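Local coordinates for protein glucokinase (Enterococcus faecalis, PDB 2QM1) that probably phosphorylates glucose at the expense of ATP, as a ROK-family kinase that also binds a zinc ion, at residues B[5-10]-B[20-25]; B[260-265]-B[297-302]; B[201-206]-B[240-245]; B[167-172]-B[184-189]. One frame throughout, in Å; residues are numbered along the deposited sequence. Where two conformers were deposited one is given.

Overall arrangement
Along the chain the four contacts follow in series, none nesting in or crossing another. Interaction 1 comes first and closes the beta hairpin 7-13/17-24 in one five-stranded sheet. Interaction 4 then shuts the 11-residue loop between 167-172 and 184-189, which leads into helix 188-191 and holds zinc. Interaction 3 spans 33 residues to bring the end of helix 193-203 against the start of helix 237-261. The far end of that same helix feeds interaction 2, which closes 31 residues and pairs the starts of strands 265-269 and 300-303 in the other five-stranded sheet. Interactions 1 and 3 are farthest apart, about 45 Å between centres; interactions 2 and 4 both touch the second subunit.

Interaction 1. Residues B[5-10]-B[20-25]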
loop_
_atom_site.group_PDB
_atom_site.type_symbol
_atom_site.label_atom_id
_atom_site.label_comp_id
_atom_site.label_asym_id
_atom_site.label_seq_id
_atom_site.Cartn_x
_atom_site.Cartn_y
_atom_site.Cartn_z
ATOM N N ASP B 5 -24.201 1.848 29.508
ATOM C CA ASP B 5 -24.939 0.590 29.355
ATOM C C ASP B 5 -24.812 -0.026 27.966
ATOM O O ASP B 5 -25.128 -1.195 27.778
ATOM C CB ASP B 5 -26.415 0.802 29.688
ATOM C CG ASP B 5 -26.633 1.150 31.169
ATOM O OD1 ASP B 5 -26.032 0.474 32.020
ATOM O OD2 ASP B 5 -27.363 2.107 31.486
ATOM N N LYS B 6 -24.380 0.761 26.986
ATOM C CA LYS B 6 -24.213 0.291 25.608
ATOM C C LYS B 6 -23.062 -0.661 25.530
ATOM O O LYS B 6 -22.017 -0.423 26.161
ATOM C CB LYS B 6 -23.880 1.433 24.659
ATOM C CG LYS B 6 -24.838 2.654 24.607
ATOM C CD LYS B 6 -26.277 2.321 24.746
ATOM C CE LYS B 6 -26.883 1.646 23.540
ATOM N NZ LYS B 6 -28.395 1.894 23.590
ATOM N N LYS B 7 -23.249 -1.689 24.716
ATOM C CA LYS B 7 -22.305 -2.785 24.506
ATOM C C LYS B 7 -22.153 -3.091 23.010
ATOM O O LYS B 7 -23.054 -2.818 22.199
ATOM C CB LYS B 7 -22.762 -4.044 25.249
ATOM C CG LYS B 7 -22.933 -3.880 26.811
ATOM C CD LYS B 7 -23.584 -5.130 27.412
ATOM C CE LYS B 7 -23.806 -5.038 28.963
ATOM N NZ LYS B 7 -24.740 -3.912 29.288
ATOM N N ILE B 8 -20.978 -3.598 22.654
ATOM C CA ILE B 8 -20.724 -4.077 21.292
ATOM C C ILE B 8 -20.188 -5.509 21.471
ATOM O O ILE B 8 -19.623 -5.846 22.526
ATOM C CB ILE B 8 -19.737 -3.144 20.509
ATOM C CG1 ILE B 8 -18.428 -3.024 21.287
ATOM C CG2 ILE B 8 -20.334 -1.742 20.332
ATOM C CD1 ILE B 8 -17.569 -1.935 20.818
ATOM N N ILE B 9 -20.471 -6.350 20.482
ATOM C CA ILE B 9 -20.003 -7.728 20.464
ATOM C C ILE B 9 -18.933 -7.867 19.371
ATOM O O ILE B 9 -19.126 -7.425 18.231
ATOM C CB ILE B 9 -21.182 -8.722 20.213
ATOM C CG1 ILE B 9 -22.167 -8.708 21.387
ATOM C CG2 ILE B 9 -20.617 -10.188 19.958
ATOM C CD1 ILE B 9 -23.567 -9.311 21.099
ATOM N N GLY B 10 -17.811 -8.488 19.715
ATOM C CA GLY B 10 -16.823 -8.869 18.678
ATOM C C GLY B 10 -16.713 -10.381 18.532
ATOM O O GLY B 10 -16.791 -11.100 19.509
ATOM N N PHE B 20 -15.543 -14.920 21.245
ATOM C CA PHE B 20 -16.509 -13.821 21.353
ATOM C C PHE B 20 -16.085 -12.923 22.492
ATOM O O PHE B 20 -15.431 -13.388 23.463
ATOM C CB PHE B 20 -17.888 -14.361 21.679
ATOM C CG PHE B 20 -18.367 -15.429 20.754
ATOM C CD1 PHE B 20 -19.276 -15.134 19.756
ATOM C CD2 PHE B 20 -17.948 -16.747 20.904
ATOM C CE1 PHE B 20 -19.735 -16.132 18.893
ATOM C CE2 PHE B 20 -18.393 -17.749 20.025
ATOM C CZ PHE B 20 -19.301 -17.443 19.038
ATOM N N ALA B 21 -16.417 -11.639 22.376
ATOM C CA ALA B 21 -16.353 -10.771 23.545
ATOM C C ALA B 21 -17.457 -9.772 23.477
ATOM O O ALA B 21 -17.914 -9.445 22.390
ATOM C CB ALA B 21 -15.035 -10.040 23.646
ATOM N N ILE B 22 -17.806 -9.275 24.662
ATOM C CA ILE B 22 -18.688 -8.161 24.855
ATOM C C ILE B 22 -17.874 -7.053 25.482
ATOM O O ILE B 22 -17.162 -7.248 26.475
ATOM C CB ILE B 22 -19.879 -8.523 25.736
ATOM C CG1 ILE B 22 -20.822 -9.476 24.981
ATOM C CG2 ILE B 22 -20.622 -7.275 26.128
ATOM C CD1 ILE B 22 -21.735 -10.205 25.889
ATOM N N LEU B 23 -17.984 -5.877 24.883
ATOM C CA LEU B 23 -17.104 -4.805 25.255
ATOM C C LEU B 23 -17.908 -3.557 25.465
ATOM O O LEU B 23 -19.011 -3.445 24.928
ATOM C CB LEU B 23 -16.099 -4.580 24.111
ATOM C CG LEU B 23 -15.040 -5.643 23.789
ATOM C CD1 LEU B 23 -15.497 -6.617 22.722
ATOM C CD2 LEU B 23 -13.734 -5.000 23.306
ATOM N N THR B 24 -17.360 -2.606 26.220
ATOM C CA THR B 24 -17.956 -1.261 26.279
ATOM C C THR B 24 -17.686 -0.585 24.947
ATOM O O THR B 24 -16.791 -1.026 24.189
ATOM C CB THR B 24 -17.312 -0.360 27.363
ATOM O OG1 THR B 24 -15.949 -0.116 27.004
ATOM C CG2 THR B 24 -17.360 -1.010 28.757
ATOM N N THR B 25 -18.433 0.485 24.659
ATOM C CA THR B 25 -18.224 1.206 23.423
ATOM C C THR B 25 -16.851 1.856 23.370
ATOM O O THR B 25 -16.425 2.206 22.305
ATOM C CB THR B 25 -19.316 2.261 23.108
ATOM O OG1 THR B 25 -19.320 3.271 24.128
ATOM C CG2 THR B 25 -20.762 1.600 22.956
HETATM O O HOH W 1 -20.563 1.409 26.865
#
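The first beta hairpin of an actin-like ATPase fold, strands 7-13 and 17-24, is joined here near its open end, within a five-stranded sheet of order 3-2-1-4-5. The short strand segments run antiparallel, at 151°, and two hydrogen-bonded pairs set the register. In the first, Ile8 N reaches Leu23 O at 3.0 Å in the plane of that carbonyl, while Leu23 N returns to Ile8 O at 2.9 Å, nearly along the C=O axis. In the second, Gly10 N lies 2.8 Å from Ala21 O and Ala21 N bonds back to Gly10 O. Between them Ile9 and Ile22 form a non-hydrogen-bonded pair. Both isoleucines hold CG1 anti to the carbonyl carbon, so the two side chains run side by side and Ile9 CG1 meets Ile22 CG1 at 3.9 Å. The face bearing Ile8, Ala21 and Leu23 packs against helix 310-318. Ile8 has CG1 in the crowded position between N and the carbonyl carbon (chi1 57°), which carries CD1 to 3.6 Å from Thr24 O. Lys7 crosses Ile22 obliquely, its CD 3.9 Å from Ile22 CG2, before NZ bonds Asp5 O and forms a salt bridge with Asp67. Beyond the paired strands a water donates to Lys6 O and accepts from Thr25 N, and Lys6 CB rests 3.6 Å from Thr25 CG2.

Interaction 2. Residues B[260-265]-B[297-302]; sequences TLNPDS and NSTKIK
Lys300 leaves its strand with CG anti to the carbonyl carbon (chi1 -61°), and its side chain runs alongside that of Asp264, pointing the same way. Lys300 CB stands 3.8 Å from Asp264 O, and Lys300 CG still lies beside that oxygen, Asp264 O, at 4.1 Å. The chain then bends at chi3 and chi4, so that Lys300 CE comes within 3.7 Å of Asp264 OD2, and Lys300 NZ ends 3.9 Å from Asp264 OD2, a long salt bridge. The backbone link is shorter and better directed: Lys300 N donates to Asp264 O at 3.0 Å with an N-H...O angle of 161°, although the donor stands above the carbonyl plane. Next along, Ser265 and Lys300 form a parallel bridge, the point where strands 265-269 and 300-303 begin to pair. Helix 277-289 lies between these two strands in the sequence, making a beta-alpha-beta unit at the edge of a sheet whose order, 3-2-1-4-5, repeats that of the N-terminal sheet, as in actin-like ATPases. Just before the bridge, Thr299 turns OG1 beside its own N, and the hydroxyl donates to Pro263 O at 2.7 Å, in the carbonyl plane. Thr299 CG2, anti to N, lies 3.7 Å from Pro263 CG. Lys302 extends past Ser265, its CD 3.8 Å from Ser265 CB, and NZ bonds Ala130 O as well as a water that donates to Asp264 OD1.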
loop_
_atom_site.group_PDB
_atom_site.type_symbol
_atom_site.label_atom_id
_atom_site.label_comp_id
_atom_site.label_asym_id
_atom_site.label_seq_id
_atom_site.Cartn_x
_atom_site.Cartn_y
_atom_site.Cartn_z
ATOM N N THR B 260 6.435 2.398 0.244
ATOM C CA THR B 260 5.231 2.643 -0.575
ATOM C C THR B 260 4.152 3.390 0.217
ATOM O O THR B 260 3.404 4.179 -0.370
ATOM C CB THR B 260 4.590 1.306 -0.943
ATOM O OG1 THR B 260 5.503 0.581 -1.751
ATOM C CG2 THR B 260 3.250 1.500 -1.710
ATOM N N LEU B 261 4.033 3.077 1.510
ATOM C CA LEU B 261 2.897 3.524 2.339
ATOM C C LEU B 261 3.290 4.484 3.481
ATOM O O LEU B 261 2.450 5.222 3.992
ATOM C CB LEU B 261 2.177 2.318 2.930
ATOM C CG LEU B 261 1.381 1.471 1.913
ATOM C CD1 LEU B 261 0.983 0.064 2.401
ATOM C CD2 LEU B 261 0.179 2.279 1.484
ATOM N N ASN B 262 4.556 4.435 3.894
ATOM C CA ASN B 262 5.051 5.315 4.938
ATOM C C ASN B 262 4.162 5.373 6.200
ATOM O O ASN B 262 3.844 6.447 6.666
ATOM C CB ASN B 262 5.218 6.749 4.404
ATOM C CG ASN B 262 5.992 7.641 5.385
ATOM O OD1 ASN B 262 6.790 7.152 6.225
ATOM N ND2 ASN B 262 5.774 8.915 5.291
ATOM N N PRO B 263 3.784 4.240 6.777
ATOM C CA PRO B 263 2.817 4.301 7.896
ATOM C C PRO B 263 3.484 4.825 9.149
ATOM O O PRO B 263 4.688 4.874 9.226
ATOM C CB PRO B 263 2.427 2.820 8.087
ATOM C CG PRO B 263 3.726 2.106 7.757
ATOM C CD PRO B 263 4.264 2.866 6.541
ATOM N N ASP B 264 2.727 5.246 10.143
ATOM C CA ASP B 264 3.397 5.725 11.370
ATOM C C ASP B 264 4.133 4.535 11.995
ATOM O O ASP B 264 5.254 4.650 12.514
ATOM C CB ASP B 264 2.415 6.333 12.345
ATOM C CG ASP B 264 3.064 6.686 13.682
ATOM O OD1 ASP B 264 2.589 6.168 14.717
ATOM O OD2 ASP B 264 4.051 7.456 13.692
ATOM N N SER B 265 3.501 3.373 11.892
ATOM C CA SER B 265 4.136 2.146 12.348
ATOM C C SER B 265 3.697 0.889 11.564
ATOM O O SER B 265 2.609 0.847 10.985
ATOM C CB SER B 265 3.871 1.948 13.854
ATOM O OG SER B 265 2.524 1.601 14.107
ATOM N N ASN B 297 13.430 7.480 8.940
ATOM C CA ASN B 297 13.471 8.410 10.047
ATOM C C ASN B 297 12.071 8.683 10.516
ATOM O O ASN B 297 11.857 9.566 11.360
ATOM C CB ASN B 297 14.129 9.701 9.604
ATOM C CG ASN B 297 15.616 9.514 9.206
ATOM O OD1 ASN B 297 16.108 10.126 8.272
ATOM N ND2 ASN B 297 16.294 8.669 9.910
ATOM N N SER B 298 11.097 7.963 9.963
ATOM C CA SER B 298 9.715 8.209 10.389
ATOM C C SER B 298 8.898 6.941 10.771
ATOM O O SER B 298 8.358 6.882 11.869
ATOM C CB SER B 298 8.982 9.090 9.368
ATOM O OG SER B 298 8.982 8.518 8.061
ATOM N N THR B 299 8.864 5.927 9.895
ATOM C CA THR B 299 8.099 4.697 10.149
ATOM C C THR B 299 8.763 3.824 11.222
ATOM O O THR B 299 9.975 3.576 11.175
ATOM C CB THR B 299 7.808 3.898 8.861
ATOM O OG1 THR B 299 7.002 4.699 7.935
ATOM C CG2 THR B 299 7.042 2.581 9.215
ATOM N N LYS B 300 7.974 3.442 12.241
ATOM C CA LYS B 300 8.545 2.692 13.376
ATOM C C LYS B 300 8.160 1.226 13.346
ATOM O O LYS B 300 7.021 0.897 12.979
ATOM C CB LYS B 300 8.115 3.317 14.702
ATOM C CG LYS B 300 8.616 4.781 14.837
ATOM C CD LYS B 300 8.080 5.455 16.094
ATOM C CE LYS B 300 6.705 6.085 15.841
ATOM N NZ LYS B 300 6.703 7.406 16.546
ATOM N N ILE B 301 9.101 0.357 13.714
ATOM C CA ILE B 301 8.818 -1.097 13.809
ATOM C C ILE B 301 8.425 -1.451 15.272
ATOM O O ILE B 301 9.226 -1.321 16.193
ATOM C CB ILE B 301 9.990 -1.978 13.299
ATOM C CG1 ILE B 301 10.348 -1.678 11.818
ATOM C CG2 ILE B 301 9.668 -3.475 13.456
ATOM C CD1 ILE B 301 9.060 -1.558 10.809
ATOM N N LYS B 302 7.180 -1.887 15.451
ATOM C CA LYS B 302 6.599 -2.122 16.776
ATOM C C LYS B 302 6.161 -3.585 16.955
ATOM O O LYS B 302 5.967 -4.305 15.960
ATOM C CB LYS B 302 5.405 -1.169 16.997
ATOM C CG LYS B 302 5.742 0.320 16.851
ATOM C CD LYS B 302 4.625 1.132 17.506
ATOM C CE LYS B 302 4.950 2.637 17.478
ATOM N NZ LYS B 302 3.741 3.471 17.871
HETATM O O HOH W 2 3.774 5.900 17.290
#

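Interaction 3. Residues B[201-206]-B[240-245]; sequences RHLSEE and LMVVDR
Leu203 carries this contact, one side chain directed at three residues on a facing helix. Its CG is anti to the carbonyl carbon and chi2 is fully extended, which spreads the two methyls over different partners. Leu203 CD1 drops onto the helix backbone, 3.8 Å from Met241 O and 3.9 Å from Val242 CA, and also meets the side chains of both residues, with Met241 CG at 4.2 Å. Leu203 CD2 sits over one face of the Arg245 guanidinium, offset toward its rim, 3.9 Å from Arg245 NH1. Arg245 reaches that place by starting with CG anti to N and then folding at chi2 (57°) and chi3 (105°), so that its chain crosses Leu203 obliquely and its CB lies 4.0 Å from Leu203 CD1. Met241, a selenomethionine, also has CG anti to N, continues extended through chi2 and turns only at chi3 (-85°). That last turn sets Met241 CE 3.8 Å from Glu206 O, over the short 3-10 turn that follows Leu203. Glu206 N is tied back to Leu203 O at 2.8 Å. Glu206 OE1 stays 4.5 Å from Arg245 NH1, beyond a salt bridge, and with no hydrogen bond between the segments either, the contact is made by packing. Val242 continues it onto Val196, Val199 and Ala200. These features are those of helix-to-helix packing, here between the C-terminal end of helix 193-203 and the N-terminal part of helix 237-261.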
loop_
_atom_site.group_PDB
_atom_site.type_symbol
_atom_site.label_atom_id
_atom_site.label_comp_id
_atom_site.label_asym_id
_atom_site.label_seq_id
_atom_site.Cartn_x
_atom_site.Cartn_y
_atom_site.Cartn_z
ATOM N N ARG B 201 15.525 -25.831 8.074
ATOM C CA ARG B 201 15.701 -27.125 7.362
ATOM C C ARG B 201 16.623 -27.027 6.168
ATOM O O ARG B 201 17.224 -28.019 5.758
ATOM C CB ARG B 201 14.351 -27.680 6.866
ATOM C CG ARG B 201 13.842 -28.808 7.677
ATOM C CD ARG B 201 12.345 -28.969 7.540
ATOM N NE ARG B 201 11.834 -29.770 8.623
ATOM C CZ ARG B 201 10.588 -30.209 8.717
ATOM N NH1 ARG B 201 9.696 -29.941 7.768
ATOM N NH2 ARG B 201 10.245 -30.938 9.756
ATOM N N HIS B 202 16.719 -25.830 5.603
ATOM C CA HIS B 202 17.492 -25.637 4.395
ATOM C C HIS B 202 18.805 -24.924 4.562
ATOM O O HIS B 202 19.673 -25.091 3.745
ATOM C CB HIS B 202 16.594 -25.094 3.285
ATOM C CG HIS B 202 15.588 -26.109 2.824
ATOM N ND1 HIS B 202 15.904 -27.115 1.932
ATOM C CD2 HIS B 202 14.297 -26.308 3.174
ATOM C CE1 HIS B 202 14.845 -27.875 1.735
ATOM N NE2 HIS B 202 13.857 -27.409 2.479
ATOM N N LEU B 203 18.963 -24.200 5.662
ATOM C CA LEU B 203 20.222 -23.585 6.031
ATOM C C LEU B 203 21.135 -24.530 6.803
ATOM O O LEU B 203 22.307 -24.229 7.036
ATOM C CB LEU B 203 19.954 -22.370 6.906
ATOM C CG LEU B 203 19.510 -21.049 6.317
ATOM C CD1 LEU B 203 19.352 -20.080 7.464
ATOM C CD2 LEU B 203 20.608 -20.560 5.453
ATOM N N SER B 204 20.567 -25.647 7.244
ATOM C CA SER B 204 21.259 -26.628 8.074
ATOM C C SER B 204 22.551 -27.089 7.402
ATOM O O SER B 204 23.598 -27.155 8.029
ATOM C CB SER B 204 20.334 -27.813 8.357
ATOM O OG SER B 204 21.064 -28.969 8.703
ATOM N N GLU B 205 22.436 -27.398 6.119
ATOM C CA GLU B 205 23.554 -27.748 5.246
ATOM C C GLU B 205 24.641 -26.650 5.103
ATOM O O GLU B 205 25.736 -26.923 4.616
ATOM C CB GLU B 205 23.001 -28.065 3.860
ATOM C CG GLU B 205 22.521 -26.824 3.136
ATOM C CD GLU B 205 21.778 -27.126 1.879
ATOM O OE1 GLU B 205 22.169 -26.557 0.847
ATOM O OE2 GLU B 205 20.810 -27.925 1.907
ATOM N N GLU B 206 24.320 -25.415 5.487
ATOM C CA GLU B 206 25.275 -24.308 5.436
ATOM C C GLU B 206 25.931 -24.097 6.806
ATOM O O GLU B 206 26.613 -23.094 7.043
ATOM C CB GLU B 206 24.569 -23.024 4.983
ATOM C CG GLU B 206 23.875 -23.153 3.630
ATOM C CD GLU B 206 23.322 -21.838 3.113
ATOM O OE1 GLU B 206 23.894 -20.776 3.483
ATOM O OE2 GLU B 206 22.321 -21.877 2.338
ATOM N N LEU B 240 20.943 -18.221 15.238
ATOM C CA LEU B 240 21.244 -16.828 14.896
ATOM C C LEU B 240 21.313 -16.646 13.379
ATOM O O LEU B 240 21.002 -15.567 12.865
ATOM C CB LEU B 240 22.572 -16.381 15.547
ATOM C CG LEU B 240 22.528 -16.108 17.055
ATOM C CD1 LEU B 240 23.928 -16.094 17.694
ATOM C CD2 LEU B 240 21.748 -14.794 17.296
HETATM N N MSE B 241 21.763 -17.693 12.690
HETATM C CA MSE B 241 21.784 -17.735 11.233
HETATM C C MSE B 241 20.349 -17.772 10.683
HETATM O O MSE B 241 20.057 -17.053 9.720
HETATM C CB MSE B 241 22.595 -18.942 10.756
HETATM C CG MSE B 241 22.962 -18.959 9.268
HETATM SE SE MSE B 241 23.818 -20.644 8.690
HETATM C CE MSE B 241 25.611 -20.105 9.203
ATOM N N VAL B 242 19.476 -18.573 11.315
ATOM C CA VAL B 242 18.049 -18.724 10.902
ATOM C C VAL B 242 17.228 -17.463 11.133
ATOM O O VAL B 242 16.614 -16.958 10.204
ATOM C CB VAL B 242 17.342 -19.938 11.585
ATOM C CG1 VAL B 242 15.901 -20.107 11.067
ATOM C CG2 VAL B 242 18.149 -21.224 11.377
ATOM N N VAL B 243 17.223 -16.963 12.372
ATOM C CA VAL B 243 16.671 -15.636 12.704
ATOM C C VAL B 243 17.123 -14.529 11.729
ATOM O O VAL B 243 16.308 -13.807 11.222
ATOM C CB VAL B 243 17.017 -15.236 14.174
ATOM C CG1 VAL B 243 16.845 -13.779 14.411
ATOM C CG2 VAL B 243 16.189 -16.023 15.175
ATOM N N ASP B 244 18.419 -14.424 11.490
ATOM C CA ASP B 244 19.027 -13.503 10.515
ATOM C C ASP B 244 18.416 -13.592 9.115
ATOM O O ASP B 244 18.060 -12.587 8.498
ATOM C CB ASP B 244 20.501 -13.848 10.416
ATOM C CG ASP B 244 21.382 -12.658 10.531
ATOM O OD1 ASP B 244 21.104 -11.633 9.863
ATOM O OD2 ASP B 244 22.375 -12.746 11.305
ATOM N N ARG B 245 18.278 -14.816 8.622
ATOM C CA ARG B 245 17.650 -15.016 7.344
ATOM C C ARG B 245 16.181 -14.594 7.403
ATOM O O ARG B 245 15.684 -13.944 6.484
ATOM C CB ARG B 245 17.769 -16.486 6.924
ATOM C CG ARG B 245 17.159 -16.779 5.560
ATOM C CD ARG B 245 17.802 -15.880 4.446
ATOM N NE ARG B 245 18.705 -16.697 3.651
ATOM C CZ ARG B 245 20.009 -16.730 3.787
ATOM N NH1 ARG B 245 20.713 -17.559 3.036
ATOM N NH2 ARG B 245 20.606 -15.937 4.658
#

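Interaction 4. Residues B[167-172]-B[184-189]; sequences VGHVTV and RGCLET. With ZN (zinc ion), chain J.
The zinc site of this ROK-family kinase, one histidine and three cysteines, takes two of its four ligands from this contact. His169 ND1 and Cys186 SG each bind the metal at 2.2 Å, and Cys179 and Cys181, from the loop between the segments, complete the set. Cys186 SG lies at the edge of the imidazole ring, in its plane. Because ND1 is spent on zinc, the other ring nitrogen serves as donor: His169 NE2 donates a hydrogen bond to a water at 2.8 Å, and that water donates in turn to Glu188 OE1. Glu188 is extended beyond CG and runs beside the His169 side chain, its carboxylate plane turned 74° from the ring; OE1 also accepts from Val146 N. The negative carboxylate nearby could polarise the imidazole. The backbone fixes both ligand residues. Glu188 N reaches Gly168 O at 2.8 Å, on a lone pair in the carbonyl plane, just before His169. Leu187 N points almost straight down the C=O axis of Val170, at 2.9 Å from Val170 O, while Val172 N bonds Gly185 O at 2.7 Å, so bonds on either side bracket the bridged pair Thr171 and Cys186. Gly185 makes its turn at positive phi. Farther out, Val172 CG1 packs 4.1 Å from Leu187 CB, and both side chains rest on helix 237-261. Cys186 is held from its other end too, for Thr189 OG1 donates to Cys186 O at 2.7 Å, in the carbonyl plane.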
loop_
_atom_site.group_PDB
_atom_site.type_symbol
_atom_site.label_atom_id
_atom_site.label_comp_id
_atom_site.label_asym_id
_atom_site.label_seq_id
_atom_site.Cartn_x
_atom_site.Cartn_y
_atom_site.Cartn_z
ATOM N N VAL B 167 -0.065 -9.303 3.020
ATOM C CA VAL B 167 1.434 -9.220 2.902
ATOM C C VAL B 167 2.186 -10.553 3.018
ATOM O O VAL B 167 3.393 -10.623 2.785
ATOM C CB VAL B 167 1.994 -8.205 3.892
ATOM C CG1 VAL B 167 1.294 -6.822 3.661
ATOM C CG2 VAL B 167 1.762 -8.686 5.315
ATOM N N GLY B 168 1.484 -11.599 3.425
ATOM C CA GLY B 168 2.060 -12.924 3.547
ATOM C C GLY B 168 2.392 -13.446 2.176
ATOM O O GLY B 168 3.255 -14.301 2.008
ATOM N N HIS B 169 1.727 -12.886 1.182
ATOM C CA HIS B 169 1.956 -13.289 -0.168
ATOM C C HIS B 169 2.701 -12.268 -1.048
ATOM O O HIS B 169 2.707 -12.387 -2.237
ATOM C CB HIS B 169 0.618 -13.771 -0.730
ATOM C CG HIS B 169 0.038 -14.856 0.099
ATOM N ND1 HIS B 169 0.556 -16.136 0.098
ATOM C CD2 HIS B 169 -0.916 -14.832 1.060
ATOM C CE1 HIS B 169 -0.105 -16.872 0.977
ATOM N NE2 HIS B 169 -1.001 -16.107 1.570
ATOM N N VAL B 170 3.364 -11.286 -0.435
ATOM C CA VAL B 170 4.405 -10.483 -1.100
ATOM C C VAL B 170 5.587 -11.411 -1.451
ATOM O O VAL B 170 5.996 -12.232 -0.629
ATOM C CB VAL B 170 4.826 -9.322 -0.150
ATOM C CG1 VAL B 170 6.178 -8.771 -0.476
ATOM C CG2 VAL B 170 3.769 -8.230 -0.196
ATOM N N THR B 171 6.056 -11.353 -2.697
ATOM C CA THR B 171 7.214 -12.143 -3.132
ATOM C C THR B 171 8.481 -11.495 -2.561
ATOM O O THR B 171 8.814 -10.383 -2.894
ATOM C CB THR B 171 7.322 -12.224 -4.691
ATOM O OG1 THR B 171 6.153 -12.855 -5.225
ATOM C CG2 THR B 171 8.634 -12.990 -5.140
ATOM N N VAL B 172 9.134 -12.178 -1.640
ATOM C CA VAL B 172 10.414 -11.718 -1.142
ATOM C C VAL B 172 11.573 -12.404 -1.878
ATOM O O VAL B 172 12.713 -11.996 -1.767
ATOM C CB VAL B 172 10.516 -11.939 0.407
ATOM C CG1 VAL B 172 9.539 -11.044 1.158
ATOM C CG2 VAL B 172 10.281 -13.393 0.778
ATOM N N ARG B 184 5.860 -18.768 -5.994
ATOM C CA ARG B 184 6.956 -19.040 -5.082
ATOM C C ARG B 184 7.492 -17.811 -4.361
ATOM O O ARG B 184 7.306 -16.657 -4.810
ATOM C CB ARG B 184 8.063 -19.828 -5.787
ATOM C CG ARG B 184 9.192 -19.040 -6.402
ATOM C CD ARG B 184 10.091 -19.991 -7.244
ATOM N NE ARG B 184 9.403 -20.576 -8.397
ATOM C CZ ARG B 184 9.621 -21.790 -8.895
ATOM N NH1 ARG B 184 8.932 -22.197 -9.964
ATOM N NH2 ARG B 184 10.500 -22.610 -8.320
ATOM N N GLY B 185 8.103 -18.050 -3.205
ATOM C CA GLY B 185 8.899 -17.002 -2.526
ATOM C C GLY B 185 8.106 -15.953 -1.767
ATOM O O GLY B 185 8.618 -14.864 -1.472
ATOM N N CYS B 186 6.850 -16.286 -1.468
ATOM C CA CYS B 186 6.042 -15.527 -0.579
ATOM C C CYS B 186 6.694 -15.355 0.792
ATOM O O CYS B 186 7.357 -16.263 1.290
ATOM C CB CYS B 186 4.662 -16.185 -0.417
ATOM S SG CYS B 186 3.769 -16.250 -1.996
ATOM N N LEU B 187 6.475 -14.191 1.405
ATOM C CA LEU B 187 6.852 -13.975 2.810
ATOM C C LEU B 187 6.390 -15.100 3.749
ATOM O O LEU B 187 7.106 -15.521 4.674
ATOM C CB LEU B 187 6.378 -12.589 3.297
ATOM C CG LEU B 187 6.729 -12.114 4.698
ATOM C CD1 LEU B 187 8.264 -12.076 4.934
ATOM C CD2 LEU B 187 6.055 -10.746 4.961
ATOM N N GLU B 188 5.191 -15.585 3.520
ATOM C CA GLU B 188 4.658 -16.666 4.338
ATOM C C GLU B 188 5.468 -17.962 4.358
ATOM O O GLU B 188 5.480 -18.667 5.397
ATOM C CB GLU B 188 3.241 -17.003 3.898
ATOM C CG GLU B 188 2.541 -17.915 4.834
ATOM C CD GLU B 188 1.160 -18.220 4.360
ATOM O OE1 GLU B 188 0.215 -17.522 4.796
ATOM O OE2 GLU B 188 1.035 -19.124 3.512
ATOM N N THR B 189 6.114 -18.296 3.235
ATOM C CA THR B 189 6.994 -19.491 3.154
ATOM C C THR B 189 8.235 -19.394 4.065
ATOM O O THR B 189 8.927 -20.371 4.356
ATOM C CB THR B 189 7.485 -19.799 1.645
ATOM O OG1 THR B 189 8.371 -18.771 1.209
ATOM C CG2 THR B 189 6.330 -19.874 0.657
HETATM ZN ZN ZN J . 1.787 -17.109 -1.462
HETATM O O HOH W 3 -2.014 -16.900 4.099
HETATM O O HOH W 4 6.611 -15.168 -6.740
#